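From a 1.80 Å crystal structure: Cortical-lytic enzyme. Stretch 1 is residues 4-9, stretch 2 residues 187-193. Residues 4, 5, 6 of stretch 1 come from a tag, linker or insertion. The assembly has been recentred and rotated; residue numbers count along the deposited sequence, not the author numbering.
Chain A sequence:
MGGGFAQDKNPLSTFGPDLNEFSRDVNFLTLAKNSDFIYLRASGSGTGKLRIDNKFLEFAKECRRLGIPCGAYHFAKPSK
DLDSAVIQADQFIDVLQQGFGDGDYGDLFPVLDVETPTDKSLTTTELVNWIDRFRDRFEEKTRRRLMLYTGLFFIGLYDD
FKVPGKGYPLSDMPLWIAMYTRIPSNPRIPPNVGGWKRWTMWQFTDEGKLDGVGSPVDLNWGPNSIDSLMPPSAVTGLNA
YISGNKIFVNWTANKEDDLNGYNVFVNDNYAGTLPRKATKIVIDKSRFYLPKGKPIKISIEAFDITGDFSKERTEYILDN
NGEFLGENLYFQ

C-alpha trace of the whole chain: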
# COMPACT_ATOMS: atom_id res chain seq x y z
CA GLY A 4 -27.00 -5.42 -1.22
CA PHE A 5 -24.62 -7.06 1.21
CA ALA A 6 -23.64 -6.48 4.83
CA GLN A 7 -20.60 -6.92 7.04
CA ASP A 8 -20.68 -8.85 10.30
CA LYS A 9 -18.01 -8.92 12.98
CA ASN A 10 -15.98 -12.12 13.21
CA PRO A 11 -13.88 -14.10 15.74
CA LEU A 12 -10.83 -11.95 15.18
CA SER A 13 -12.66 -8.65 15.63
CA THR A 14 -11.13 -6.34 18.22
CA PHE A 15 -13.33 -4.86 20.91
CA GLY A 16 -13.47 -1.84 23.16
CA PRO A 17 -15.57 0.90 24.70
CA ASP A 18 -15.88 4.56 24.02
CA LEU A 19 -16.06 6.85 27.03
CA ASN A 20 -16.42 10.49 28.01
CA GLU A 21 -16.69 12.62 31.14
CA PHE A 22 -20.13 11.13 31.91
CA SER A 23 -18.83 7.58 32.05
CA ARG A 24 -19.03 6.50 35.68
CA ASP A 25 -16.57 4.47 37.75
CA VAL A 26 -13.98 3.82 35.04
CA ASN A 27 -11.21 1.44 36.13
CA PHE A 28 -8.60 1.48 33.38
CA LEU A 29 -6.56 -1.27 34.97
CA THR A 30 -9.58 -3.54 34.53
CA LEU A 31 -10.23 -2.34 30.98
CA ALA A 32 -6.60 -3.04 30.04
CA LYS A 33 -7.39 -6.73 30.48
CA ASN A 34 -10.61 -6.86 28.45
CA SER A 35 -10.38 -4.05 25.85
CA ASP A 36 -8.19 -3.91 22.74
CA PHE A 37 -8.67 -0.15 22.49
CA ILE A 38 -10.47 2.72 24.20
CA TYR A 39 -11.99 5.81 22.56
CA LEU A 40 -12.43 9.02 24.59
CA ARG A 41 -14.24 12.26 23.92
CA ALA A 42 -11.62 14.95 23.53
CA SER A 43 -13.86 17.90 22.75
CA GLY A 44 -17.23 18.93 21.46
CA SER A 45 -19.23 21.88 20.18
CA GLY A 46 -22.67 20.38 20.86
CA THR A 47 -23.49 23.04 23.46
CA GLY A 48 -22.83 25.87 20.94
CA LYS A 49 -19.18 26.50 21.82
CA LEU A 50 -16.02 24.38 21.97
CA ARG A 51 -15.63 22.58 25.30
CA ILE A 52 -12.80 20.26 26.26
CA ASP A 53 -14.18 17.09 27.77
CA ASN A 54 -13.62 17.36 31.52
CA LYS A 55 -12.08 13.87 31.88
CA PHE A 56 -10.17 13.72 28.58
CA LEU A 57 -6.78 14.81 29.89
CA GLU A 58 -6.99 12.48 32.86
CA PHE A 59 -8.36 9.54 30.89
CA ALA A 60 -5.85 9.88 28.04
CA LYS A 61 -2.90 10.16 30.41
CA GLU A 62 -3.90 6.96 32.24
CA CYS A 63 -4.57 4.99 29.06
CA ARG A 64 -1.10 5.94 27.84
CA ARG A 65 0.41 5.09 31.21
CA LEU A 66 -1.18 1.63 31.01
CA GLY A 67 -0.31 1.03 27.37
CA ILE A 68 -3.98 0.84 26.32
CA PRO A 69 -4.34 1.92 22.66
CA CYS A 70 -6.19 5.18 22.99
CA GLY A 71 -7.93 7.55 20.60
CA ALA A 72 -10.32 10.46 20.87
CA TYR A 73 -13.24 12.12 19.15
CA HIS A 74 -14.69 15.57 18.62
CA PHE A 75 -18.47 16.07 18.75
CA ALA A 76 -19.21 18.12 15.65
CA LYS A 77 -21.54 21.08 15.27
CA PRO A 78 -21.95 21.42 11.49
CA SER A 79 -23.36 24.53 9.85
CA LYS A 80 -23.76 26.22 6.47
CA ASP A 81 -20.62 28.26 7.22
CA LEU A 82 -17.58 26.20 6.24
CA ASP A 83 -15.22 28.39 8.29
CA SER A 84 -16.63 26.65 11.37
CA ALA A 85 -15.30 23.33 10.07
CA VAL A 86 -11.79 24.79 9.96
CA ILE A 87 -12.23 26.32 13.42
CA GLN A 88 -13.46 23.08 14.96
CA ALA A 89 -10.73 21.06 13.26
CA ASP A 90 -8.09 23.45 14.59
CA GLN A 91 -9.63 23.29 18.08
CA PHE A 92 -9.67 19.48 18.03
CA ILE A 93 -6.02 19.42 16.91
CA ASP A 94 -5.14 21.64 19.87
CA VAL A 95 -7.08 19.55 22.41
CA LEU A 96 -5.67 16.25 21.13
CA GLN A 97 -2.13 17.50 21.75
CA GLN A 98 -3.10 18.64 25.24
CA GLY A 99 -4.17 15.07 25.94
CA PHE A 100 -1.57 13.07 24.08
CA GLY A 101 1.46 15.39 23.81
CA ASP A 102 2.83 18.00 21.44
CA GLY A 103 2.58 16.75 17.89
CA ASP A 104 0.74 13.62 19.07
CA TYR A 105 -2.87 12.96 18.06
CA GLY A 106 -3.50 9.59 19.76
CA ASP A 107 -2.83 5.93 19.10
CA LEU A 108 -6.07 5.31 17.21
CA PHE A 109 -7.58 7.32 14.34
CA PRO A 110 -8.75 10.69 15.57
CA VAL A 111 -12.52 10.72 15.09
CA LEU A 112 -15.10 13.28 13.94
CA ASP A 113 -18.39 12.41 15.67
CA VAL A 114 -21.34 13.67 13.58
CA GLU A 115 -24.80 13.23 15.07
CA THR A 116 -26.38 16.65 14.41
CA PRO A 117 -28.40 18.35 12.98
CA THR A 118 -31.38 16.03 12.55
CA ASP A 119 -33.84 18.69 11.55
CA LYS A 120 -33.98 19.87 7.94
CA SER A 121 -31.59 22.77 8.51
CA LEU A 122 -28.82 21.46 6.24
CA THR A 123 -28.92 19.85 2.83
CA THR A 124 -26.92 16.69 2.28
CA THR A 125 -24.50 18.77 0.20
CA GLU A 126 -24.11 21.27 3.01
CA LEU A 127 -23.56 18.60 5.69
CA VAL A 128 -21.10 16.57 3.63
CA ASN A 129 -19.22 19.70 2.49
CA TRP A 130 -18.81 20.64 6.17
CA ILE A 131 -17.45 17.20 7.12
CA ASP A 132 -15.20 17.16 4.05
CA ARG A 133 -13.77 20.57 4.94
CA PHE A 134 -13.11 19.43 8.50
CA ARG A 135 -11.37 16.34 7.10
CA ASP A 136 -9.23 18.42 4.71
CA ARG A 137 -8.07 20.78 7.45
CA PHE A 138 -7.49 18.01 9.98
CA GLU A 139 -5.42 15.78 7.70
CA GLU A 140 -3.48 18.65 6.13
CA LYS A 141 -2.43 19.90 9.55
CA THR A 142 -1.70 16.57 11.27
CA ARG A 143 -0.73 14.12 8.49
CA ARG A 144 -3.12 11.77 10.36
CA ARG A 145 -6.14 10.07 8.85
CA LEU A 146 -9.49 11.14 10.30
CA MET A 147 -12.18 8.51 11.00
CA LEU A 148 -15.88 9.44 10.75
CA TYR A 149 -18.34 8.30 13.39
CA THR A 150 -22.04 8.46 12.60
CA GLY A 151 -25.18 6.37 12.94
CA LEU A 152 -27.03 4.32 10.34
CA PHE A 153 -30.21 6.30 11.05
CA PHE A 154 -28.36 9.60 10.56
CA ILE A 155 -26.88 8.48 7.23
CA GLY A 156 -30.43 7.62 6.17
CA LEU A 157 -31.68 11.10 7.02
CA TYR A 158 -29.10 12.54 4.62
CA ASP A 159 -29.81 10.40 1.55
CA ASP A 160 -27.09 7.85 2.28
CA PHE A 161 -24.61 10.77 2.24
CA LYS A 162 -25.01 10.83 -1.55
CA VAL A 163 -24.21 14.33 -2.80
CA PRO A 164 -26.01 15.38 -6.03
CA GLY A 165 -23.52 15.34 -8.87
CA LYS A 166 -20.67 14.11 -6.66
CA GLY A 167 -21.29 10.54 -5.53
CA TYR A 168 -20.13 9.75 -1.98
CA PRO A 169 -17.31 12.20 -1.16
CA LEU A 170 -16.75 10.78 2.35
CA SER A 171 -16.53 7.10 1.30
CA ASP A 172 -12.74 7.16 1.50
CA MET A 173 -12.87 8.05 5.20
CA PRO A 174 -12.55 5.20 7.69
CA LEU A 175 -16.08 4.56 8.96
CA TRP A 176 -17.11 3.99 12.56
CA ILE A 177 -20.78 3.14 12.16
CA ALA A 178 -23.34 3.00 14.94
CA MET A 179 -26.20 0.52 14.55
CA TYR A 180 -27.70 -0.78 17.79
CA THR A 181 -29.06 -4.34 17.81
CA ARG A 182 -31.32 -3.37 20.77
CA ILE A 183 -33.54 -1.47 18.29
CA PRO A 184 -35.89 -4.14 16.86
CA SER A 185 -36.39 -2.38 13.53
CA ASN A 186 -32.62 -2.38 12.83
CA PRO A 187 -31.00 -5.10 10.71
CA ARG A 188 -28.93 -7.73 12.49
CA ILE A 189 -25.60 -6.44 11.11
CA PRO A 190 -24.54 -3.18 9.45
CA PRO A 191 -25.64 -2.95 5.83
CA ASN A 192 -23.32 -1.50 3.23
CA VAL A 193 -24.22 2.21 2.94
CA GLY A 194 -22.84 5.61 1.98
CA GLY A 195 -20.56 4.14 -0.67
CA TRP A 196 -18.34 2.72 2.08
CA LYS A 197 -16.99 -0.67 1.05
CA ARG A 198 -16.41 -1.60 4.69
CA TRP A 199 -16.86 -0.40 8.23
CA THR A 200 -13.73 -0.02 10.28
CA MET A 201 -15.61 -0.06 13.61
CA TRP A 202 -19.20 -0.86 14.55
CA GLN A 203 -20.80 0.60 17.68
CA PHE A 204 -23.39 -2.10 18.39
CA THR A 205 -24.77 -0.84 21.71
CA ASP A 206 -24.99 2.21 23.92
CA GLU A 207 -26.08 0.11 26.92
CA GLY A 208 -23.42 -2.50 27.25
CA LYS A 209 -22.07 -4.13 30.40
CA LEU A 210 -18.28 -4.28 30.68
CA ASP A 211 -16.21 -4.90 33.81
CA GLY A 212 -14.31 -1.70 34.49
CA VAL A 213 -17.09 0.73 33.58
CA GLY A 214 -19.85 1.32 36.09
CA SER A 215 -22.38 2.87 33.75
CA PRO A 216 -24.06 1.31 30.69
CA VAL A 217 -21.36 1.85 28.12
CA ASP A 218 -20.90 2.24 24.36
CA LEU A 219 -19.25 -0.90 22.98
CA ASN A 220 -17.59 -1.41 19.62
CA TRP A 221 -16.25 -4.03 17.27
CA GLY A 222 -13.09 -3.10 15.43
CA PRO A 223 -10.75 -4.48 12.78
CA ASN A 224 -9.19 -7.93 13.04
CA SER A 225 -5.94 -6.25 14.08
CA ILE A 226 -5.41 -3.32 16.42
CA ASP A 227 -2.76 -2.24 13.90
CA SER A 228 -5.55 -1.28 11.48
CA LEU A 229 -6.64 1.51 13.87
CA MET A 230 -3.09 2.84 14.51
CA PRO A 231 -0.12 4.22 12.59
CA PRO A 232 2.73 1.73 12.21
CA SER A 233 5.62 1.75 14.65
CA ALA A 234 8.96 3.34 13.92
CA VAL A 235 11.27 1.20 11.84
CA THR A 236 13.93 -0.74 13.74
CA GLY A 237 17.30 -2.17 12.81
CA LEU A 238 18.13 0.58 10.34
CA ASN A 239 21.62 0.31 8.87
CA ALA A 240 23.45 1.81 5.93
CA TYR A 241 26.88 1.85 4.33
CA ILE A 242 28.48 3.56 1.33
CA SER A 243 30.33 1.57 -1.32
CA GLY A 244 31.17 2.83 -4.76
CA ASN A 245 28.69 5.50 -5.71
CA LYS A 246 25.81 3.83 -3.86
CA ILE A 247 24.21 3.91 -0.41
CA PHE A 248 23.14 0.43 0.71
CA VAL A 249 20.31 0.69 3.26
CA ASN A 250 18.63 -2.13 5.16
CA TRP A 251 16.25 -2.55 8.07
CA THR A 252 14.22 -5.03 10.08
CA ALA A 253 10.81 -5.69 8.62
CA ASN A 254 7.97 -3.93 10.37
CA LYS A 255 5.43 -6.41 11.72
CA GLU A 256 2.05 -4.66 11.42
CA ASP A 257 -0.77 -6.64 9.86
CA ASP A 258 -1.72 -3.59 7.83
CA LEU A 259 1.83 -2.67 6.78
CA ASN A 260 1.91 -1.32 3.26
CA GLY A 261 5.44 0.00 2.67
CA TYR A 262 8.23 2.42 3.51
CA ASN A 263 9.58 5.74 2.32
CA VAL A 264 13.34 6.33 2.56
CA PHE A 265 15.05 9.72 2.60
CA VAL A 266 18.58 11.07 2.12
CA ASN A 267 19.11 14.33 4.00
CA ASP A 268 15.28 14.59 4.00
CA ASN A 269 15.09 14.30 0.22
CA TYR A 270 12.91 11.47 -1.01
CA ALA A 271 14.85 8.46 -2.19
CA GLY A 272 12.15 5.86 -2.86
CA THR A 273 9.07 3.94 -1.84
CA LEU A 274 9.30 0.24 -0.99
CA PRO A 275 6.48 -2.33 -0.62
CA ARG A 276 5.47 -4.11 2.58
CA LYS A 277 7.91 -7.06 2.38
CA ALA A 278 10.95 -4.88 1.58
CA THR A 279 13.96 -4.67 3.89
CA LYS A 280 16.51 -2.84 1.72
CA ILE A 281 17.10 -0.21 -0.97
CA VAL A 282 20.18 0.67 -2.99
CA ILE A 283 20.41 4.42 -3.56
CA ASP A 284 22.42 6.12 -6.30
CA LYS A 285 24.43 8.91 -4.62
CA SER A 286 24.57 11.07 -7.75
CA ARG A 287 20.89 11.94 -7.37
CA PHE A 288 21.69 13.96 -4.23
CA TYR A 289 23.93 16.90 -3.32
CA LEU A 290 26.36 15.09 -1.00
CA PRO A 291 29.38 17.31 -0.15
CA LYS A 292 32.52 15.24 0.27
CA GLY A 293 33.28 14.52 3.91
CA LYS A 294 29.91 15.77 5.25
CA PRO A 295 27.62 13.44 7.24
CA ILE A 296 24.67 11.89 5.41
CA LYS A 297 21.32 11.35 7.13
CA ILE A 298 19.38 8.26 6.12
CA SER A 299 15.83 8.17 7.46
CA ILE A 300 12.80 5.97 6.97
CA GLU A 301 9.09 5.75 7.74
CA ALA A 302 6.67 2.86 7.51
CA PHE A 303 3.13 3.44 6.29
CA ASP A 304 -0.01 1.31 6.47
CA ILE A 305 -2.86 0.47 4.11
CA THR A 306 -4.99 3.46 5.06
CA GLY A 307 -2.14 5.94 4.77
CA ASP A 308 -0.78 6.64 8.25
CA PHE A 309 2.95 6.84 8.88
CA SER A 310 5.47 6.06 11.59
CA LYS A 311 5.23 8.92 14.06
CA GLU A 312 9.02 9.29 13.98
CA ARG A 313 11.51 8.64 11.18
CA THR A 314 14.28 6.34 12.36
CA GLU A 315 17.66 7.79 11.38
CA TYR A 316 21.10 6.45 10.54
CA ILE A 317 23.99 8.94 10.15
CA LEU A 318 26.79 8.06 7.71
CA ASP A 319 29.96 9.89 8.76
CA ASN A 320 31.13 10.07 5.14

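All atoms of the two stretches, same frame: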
# COMPACT_ATOMS: atom_id res chain seq x y z
N GLY A 4 -27.88 -5.98 -2.22
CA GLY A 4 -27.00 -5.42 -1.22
C GLY A 4 -26.38 -6.48 -0.33
O GLY A 4 -26.90 -7.59 -0.20
N PHE A 5 -25.25 -6.15 0.27
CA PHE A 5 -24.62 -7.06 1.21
C PHE A 5 -24.29 -6.28 2.50
O PHE A 5 -24.52 -5.07 2.60
CB PHE A 5 -23.39 -7.75 0.57
CG PHE A 5 -23.77 -8.81 -0.47
CD1 PHE A 5 -24.16 -8.44 -1.74
CD2 PHE A 5 -23.75 -10.17 -0.16
CE1 PHE A 5 -24.54 -9.40 -2.68
CE2 PHE A 5 -24.12 -11.13 -1.09
CZ PHE A 5 -24.52 -10.75 -2.36
N ALA A 6 -23.89 -7.03 3.52
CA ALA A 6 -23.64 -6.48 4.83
C ALA A 6 -22.36 -7.09 5.35
O ALA A 6 -21.83 -8.04 4.77
CB ALA A 6 -24.79 -6.75 5.81
N GLN A 7 -21.90 -6.58 6.48
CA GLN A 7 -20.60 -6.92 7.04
C GLN A 7 -20.78 -7.20 8.53
O GLN A 7 -21.04 -6.29 9.31
CB GLN A 7 -19.59 -5.80 6.81
CG GLN A 7 -18.24 -6.01 7.46
CD GLN A 7 -17.38 -4.78 7.36
OE1 GLN A 7 -17.62 -3.89 6.54
NE2 GLN A 7 -16.40 -4.68 8.25
N ASP A 8 -20.63 -8.46 8.90
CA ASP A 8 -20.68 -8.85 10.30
C ASP A 8 -19.30 -8.66 10.94
O ASP A 8 -18.28 -8.49 10.25
CB ASP A 8 -21.12 -10.31 10.42
CG ASP A 8 -21.66 -10.65 11.79
OD1 ASP A 8 -21.50 -9.85 12.73
OD2 ASP A 8 -22.27 -11.72 11.93
N LYS A 9 -19.27 -8.69 12.28
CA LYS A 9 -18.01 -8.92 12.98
C LYS A 9 -17.63 -10.39 12.84
O LYS A 9 -18.37 -11.18 12.27
CB LYS A 9 -18.11 -8.49 14.45
CG LYS A 9 -19.19 -9.20 15.27
CD LYS A 9 -18.71 -10.47 15.94
CE LYS A 9 -17.58 -10.23 16.94
NZ LYS A 9 -17.14 -11.46 17.63
N PRO A 187 -31.54 -3.81 11.17
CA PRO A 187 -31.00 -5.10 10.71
C PRO A 187 -30.05 -5.69 11.74
O PRO A 187 -29.57 -5.02 12.66
CB PRO A 187 -30.26 -4.74 9.41
CG PRO A 187 -30.31 -3.28 9.27
CD PRO A 187 -30.92 -2.67 10.48
N ARG A 188 -29.77 -6.99 11.56
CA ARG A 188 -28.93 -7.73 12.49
C ARG A 188 -27.48 -7.25 12.45
O ARG A 188 -26.78 -7.28 13.48
CB ARG A 188 -29.00 -9.23 12.15
CG ARG A 188 -28.11 -10.14 13.00
CD ARG A 188 -28.19 -11.63 12.54
NE ARG A 188 -27.67 -11.82 11.18
CZ ARG A 188 -26.39 -11.94 10.87
NH1 ARG A 188 -25.47 -11.89 11.84
NH2 ARG A 188 -26.02 -12.12 9.59
N ILE A 189 -26.97 -6.92 11.27
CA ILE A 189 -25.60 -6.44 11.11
C ILE A 189 -25.62 -5.20 10.23
O ILE A 189 -26.61 -4.94 9.52
CB ILE A 189 -24.67 -7.52 10.51
CG1 ILE A 189 -25.26 -8.09 9.21
CG2 ILE A 189 -24.41 -8.64 11.51
CD1 ILE A 189 -24.28 -8.99 8.45
N PRO A 190 -24.55 -4.41 10.23
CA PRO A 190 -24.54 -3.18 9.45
C PRO A 190 -24.66 -3.46 7.96
O PRO A 190 -23.87 -4.24 7.40
CB PRO A 190 -23.19 -2.53 9.80
CG PRO A 190 -22.86 -3.07 11.19
CD PRO A 190 -23.36 -4.51 11.11
N PRO A 191 -25.63 -2.86 7.29
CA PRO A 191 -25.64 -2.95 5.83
C PRO A 191 -24.58 -2.06 5.22
O PRO A 191 -24.10 -1.11 5.83
CB PRO A 191 -27.04 -2.44 5.46
CG PRO A 191 -27.34 -1.45 6.49
CD PRO A 191 -26.71 -1.99 7.77
N ASN A 192 -24.25 -2.35 3.97
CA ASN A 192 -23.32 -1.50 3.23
C ASN A 192 -24.07 -0.24 2.78
O ASN A 192 -25.12 -0.33 2.15
CB ASN A 192 -22.71 -2.27 2.06
CG ASN A 192 -21.71 -3.36 2.52
OD1 ASN A 192 -21.14 -3.33 3.63
ND2 ASN A 192 -21.47 -4.32 1.65
N VAL A 193 -23.54 0.93 3.14
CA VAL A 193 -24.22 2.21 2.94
C VAL A 193 -23.18 3.29 2.67
O VAL A 193 -21.99 3.12 2.94
CB VAL A 193 -25.10 2.62 4.16
CG1 VAL A 193 -26.24 1.64 4.35
CG2 VAL A 193 -24.28 2.72 5.41
O HOH W 1 -23.32 -4.15 -0.58
O HOH W 2 -23.53 -12.69 9.68

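Two segments with no regular helix or strand meet here, some 180 residues apart in sequence, and together they bury 372 Å². Part of the first is not the natural protein: G4, F5 and A6 come from an expression tag; F5 and A6 touch the second stretch, G4 does not. Q7 and D8 supply the rest.

Backbone hydrogen bonds set the register. N192 N donates to F5 O at 3.1 Å with an N-H...O angle of 153°, and Q7 N donates to P190 O at 3.2 Å and 162°. The two bonds flank a single beta bridge between A6 and P191, whose CA atoms lie 4.2 Å apart. A proline nitrogen carries no hydrogen, so P190 and P191 cannot donate from their backbones; P190 still offers its carbonyl, and the backbone donor on this stretch is N192, the first residue past the proline pair. The rule is simple: a proline-rich edge can take part in a bridge if the carbonyl before the bridged residue and the amide after it are free to face the partner. The pairing does not spread into a ladder, and the touching parts run 126° apart end to end.

The charged contact lies further along, at D8 and R188. R188 NH1 donates to D8 OD2 at 3.2 Å with an angle of 156°, a hydrogen bond that is also a salt bridge. The carboxylate oxygen sits at the edge of the guanidinium, near its plane, where the N-H groups point. The CA-to-CB bonds of both residues point sideways, and it is the far end of the arginine that comes nearer to the first stretch. The other carboxylate oxygen, D8 OD1, takes a weak hydrogen bond from K9 N within its own stretch, at 2.6 Å but only 120°.

Two waters extend these polar contacts. Water 2 donates to D8 OD2 at 2.8 Å and accepts from R188 NH2 at 2.6 Å, so the ion pair is joined both directly and through solvent. Water 1 accepts from F5 N at 2.9 Å and from N192 ND2 at 2.9 Å, linking the tag backbone to the asparagine side chain. By contrast, N192 ND2 lies 3.3 Å from F5 O at a poor angle and makes no hydrogen bond to it; that oxygen is served by the backbone amide of N192.

Apolar packing centers on I189, whose CA-to-CB bond points toward the first stretch and which has the largest covered area of any residue here, 65 Å². Its CD1 meets A6 CB at 3.5 Å, the apolar pair of the contact. Two close carbon-to-oxygen contacts accompany it: I189 CG2 lies 3.4 Å from D8 OD1, so one side chain spans neighbors on both sides of Q7, and A6 CB lies 3.1 Å from P190 O, a tight fit even for a methyl group. F5 adds little through its ring: its CA-to-CB bond points away, and its CB reaches N192 ND2 at 4.1 Å.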